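Local coordinates for restriction endonuclease S subunits (PDB 3OKG), which probably recognises the specific DNA sequence of a type I restriction-modification system, pairing with M polypeptides to form the methyltransferase, at residues I291-P296 with G312-R317. Sequence-based numbering, arbitrary orientation.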
ATOM      1  N   ILE A 291     -15.534  15.341 -21.715  1.00 30.12           N
ATOM      2  CA  ILE A 291     -16.477  14.883 -20.701  1.00 30.78           C
ATOM      3  C   ILE A 291     -17.312  13.738 -21.254  1.00 38.72           C
ATOM      4  O   ILE A 291     -17.652  13.738 -22.430  1.00 35.61           O
ATOM      5  CB  ILE A 291     -17.371  16.036 -20.212  1.00 30.59           C
ATOM      6  CG1 ILE A 291     -18.238  15.593 -19.035  1.00 32.92           C
ATOM      7  CG2 ILE A 291     -18.212  16.592 -21.357  1.00 33.84           C
ATOM      8  CD1 ILE A 291     -18.747  16.750 -18.201  1.00 34.60           C
ATOM      9  N   SER A 292     -17.613  12.753 -20.411  1.00 41.02           N
ATOM     10  CA  SER A 292     -18.373  11.589 -20.843  1.00 33.74           C
ATOM     11  C   SER A 292     -19.844  11.938 -20.858  1.00 44.57           C
ATOM     12  O   SER A 292     -20.370  12.430 -19.875  1.00 40.75           O
ATOM     13  CB  SER A 292     -18.137  10.408 -19.904  1.00 56.93           C
ATOM     14  OG  SER A 292     -19.015   9.338 -20.211  1.00 62.37           O
ATOM     15  N   VAL A 293     -20.512  11.689 -21.979  1.00 45.72           N
ATOM     16  CA  VAL A 293     -21.928  12.037 -22.089  1.00 48.22           C
ATOM     17  C   VAL A 293     -22.788  10.785 -22.222  1.00 62.27           C
ATOM     18  O   VAL A 293     -23.986  10.873 -22.495  1.00 64.97           O
ATOM     19  CB  VAL A 293     -22.183  12.984 -23.281  1.00 51.68           C
ATOM     20  CG1 VAL A 293     -21.577  14.351 -23.004  1.00 43.58           C
ATOM     21  CG2 VAL A 293     -21.597  12.393 -24.576  1.00 36.53           C
ATOM     22  N   ARG A 294     -22.175   9.624 -21.997  1.00 61.71           N
ATOM     23  CA  ARG A 294     -22.828   8.343 -22.255  1.00 69.51           C
ATOM     24  C   ARG A 294     -23.328   7.427 -21.132  1.00 81.65           C
ATOM     25  O   ARG A 294     -24.508   7.447 -20.784  1.00103.09           O
ATOM     26  CB  ARG A 294     -21.939   7.472 -23.149  1.00 75.61           C
ATOM     27  CG  ARG A 294     -22.378   7.427 -24.604  1.00 76.78           C
ATOM     28  CD  ARG A 294     -23.600   8.299 -24.840  1.00 81.75           C
ATOM     29  NE  ARG A 294     -24.378   7.852 -25.992  1.00 92.27           N
ATOM     30  CZ  ARG A 294     -24.180   6.700 -26.624  1.00 87.98           C
ATOM     31  NH1 ARG A 294     -23.226   5.873 -26.219  1.00 97.70           N
ATOM     32  NH2 ARG A 294     -24.936   6.374 -27.663  1.00 89.62           N
ATOM     33  N   ALA A 295     -22.425   6.565 -20.675  1.00 81.13           N
ATOM     34  CA  ALA A 295     -22.758   5.518 -19.725  1.00 88.35           C
ATOM     35  C   ALA A 295     -22.409   5.949 -18.318  1.00 97.79           C
ATOM     36  O   ALA A 295     -23.286   6.035 -17.458  1.00 95.98           O
ATOM     37  CB  ALA A 295     -22.034   4.229 -20.082  1.00 87.58           C
ATOM     38  N   PRO A 296     -21.126   6.191 -18.069  1.00 92.67           N
ATOM     39  CA  PRO A 296     -20.680   6.735 -16.783  1.00 72.39           C
ATOM     40  C   PRO A 296     -20.570   8.240 -16.939  1.00 68.26           C
ATOM     41  O   PRO A 296     -19.492   8.753 -17.239  1.00 66.67           O
ATOM     42  CB  PRO A 296     -19.293   6.117 -16.609  1.00 67.28           C
ATOM     43  CG  PRO A 296     -19.359   4.839 -17.368  1.00 72.38           C
ATOM     44  CD  PRO A 296     -20.249   5.108 -18.547  1.00 83.17           C
ATOM     45  N   GLY A 312     -19.627   9.091 -27.289  1.00 45.88           N
ATOM     46  CA  GLY A 312     -19.563   9.019 -25.841  1.00 53.02           C
ATOM     47  C   GLY A 312     -19.048  10.273 -25.162  1.00 36.61           C
ATOM     48  O   GLY A 312     -19.206  10.436 -23.942  1.00 38.98           O
ATOM     49  N   LEU A 313     -18.433  11.148 -25.952  1.00 36.82           N
ATOM     50  CA  LEU A 313     -17.767  12.336 -25.425  1.00 36.34           C
ATOM     51  C   LEU A 313     -18.393  13.641 -25.911  1.00 46.68           C
ATOM     52  O   LEU A 313     -19.003  13.690 -26.979  1.00 35.53           O
ATOM     53  CB  LEU A 313     -16.302  12.333 -25.850  1.00 34.09           C
ATOM     54  CG  LEU A 313     -15.464  11.172 -25.307  1.00 35.94           C
ATOM     55  CD1 LEU A 313     -14.032  11.323 -25.732  1.00 33.71           C
ATOM     56  CD2 LEU A 313     -15.584  11.126 -23.786  1.00 34.86           C
ATOM     57  N   ALA A 314     -18.242  14.689 -25.106  1.00 32.80           N
ATOM     58  CA  ALA A 314     -18.338  16.060 -25.591  1.00 35.29           C
ATOM     59  C   ALA A 314     -16.976  16.714 -25.321  1.00 32.43           C
ATOM     60  O   ALA A 314     -16.268  16.310 -24.407  1.00 35.15           O
ATOM     61  CB  ALA A 314     -19.456  16.805 -24.862  1.00 34.47           C
ATOM     62  N   ALA A 315     -16.590  17.693 -26.134  1.00 37.74           N
ATOM     63  CA  ALA A 315     -15.417  18.509 -25.830  1.00 32.38           C
ATOM     64  C   ALA A 315     -15.852  19.945 -25.491  1.00 32.56           C
ATOM     65  O   ALA A 315     -16.733  20.510 -26.150  1.00 33.03           O
ATOM     66  CB  ALA A 315     -14.453  18.509 -26.985  1.00 35.19           C
ATOM     67  N   LEU A 316     -15.246  20.522 -24.459  1.00 26.47           N
ATOM     68  CA  LEU A 316     -15.584  21.875 -23.997  1.00 25.34           C
ATOM     69  C   LEU A 316     -14.377  22.756 -24.181  1.00 27.91           C
ATOM     70  O   LEU A 316     -13.292  22.480 -23.640  1.00 29.54           O
ATOM     71  CB  LEU A 316     -15.966  21.848 -22.517  1.00 31.88           C
ATOM     72  CG  LEU A 316     -16.908  20.699 -22.163  1.00 34.11           C
ATOM     73  CD1 LEU A 316     -17.008  20.546 -20.643  1.00 37.74           C
ATOM     74  CD2 LEU A 316     -18.267  20.943 -22.773  1.00 31.62           C
ATOM     75  N   ARG A 317     -14.532  23.803 -24.973  1.00 26.71           N
ATOM     76  CA  ARG A 317     -13.394  24.662 -25.247  1.00 28.86           C
ATOM     77  C   ARG A 317     -13.672  26.021 -24.652  1.00 26.26           C
ATOM     78  O   ARG A 317     -14.515  26.758 -25.164  1.00 25.01           O
ATOM     79  CB  ARG A 317     -13.128  24.798 -26.737  1.00 28.76           C
ATOM     80  CG  ARG A 317     -11.841  25.567 -27.020  1.00 39.26           C
ATOM     81  CD  ARG A 317     -11.481  25.552 -28.493  1.00 48.85           C
ATOM     82  NE  ARG A 317     -11.158  24.205 -28.972  1.00 73.51           N
ATOM     83  CZ  ARG A 317     -11.680  23.642 -30.061  1.00 62.76           C
ATOM     84  NH1 ARG A 317     -12.550  24.308 -30.812  1.00 80.50           N
ATOM     85  NH2 ARG A 317     -11.322  22.417 -30.406  1.00 58.04           N
TER
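Ile291 and Ala314 pair backbone to backbone: Ile291 N donates to Ala314 O at 3.0 Å, and Ala314 N returns a bond to Ile291 O at 2.9 Å. On the same face of the sheet, Ile291 CG2 rests 3.7 Å from Ala314 CB and reaches Leu316 CD1 more loosely; Leu316 also packs against Leu327 and Leu331 of helix 324-333. Ser292 follows, opposite Leu313 in a non-hydrogen-bonded pair, and Ser292 CA lies 3.4 Å from Gly312 O in a CA-H...O contact. Ser292 OG, anti to the backbone N (chi1 172°), donates to Pro296 O, four residues on, at 3.1 Å, from well above the carbonyl plane. An alanine in place of Ser292 would probably leave that carbonyl without this donor and the turn through Pro296 less firmly held. These are the two inner strands of a four-stranded antiparallel sheet in the second DNA-specificity (target recognition) region, with 237-241 beyond 313-318 and 300-302 beyond 289-292. Past the strand end, Val293 N still gives a nearly straight bond (175°) to Gly312 O at 2.7 Å. Val293 CG1, anti to the carbonyl carbon, meets Ala314 CB at 3.7 Å, while CG2 leans on the Gly312 carbonyl. Arg294, partly exposed and poorly ordered, lays its CG 3.5 Å from Gly312 CA.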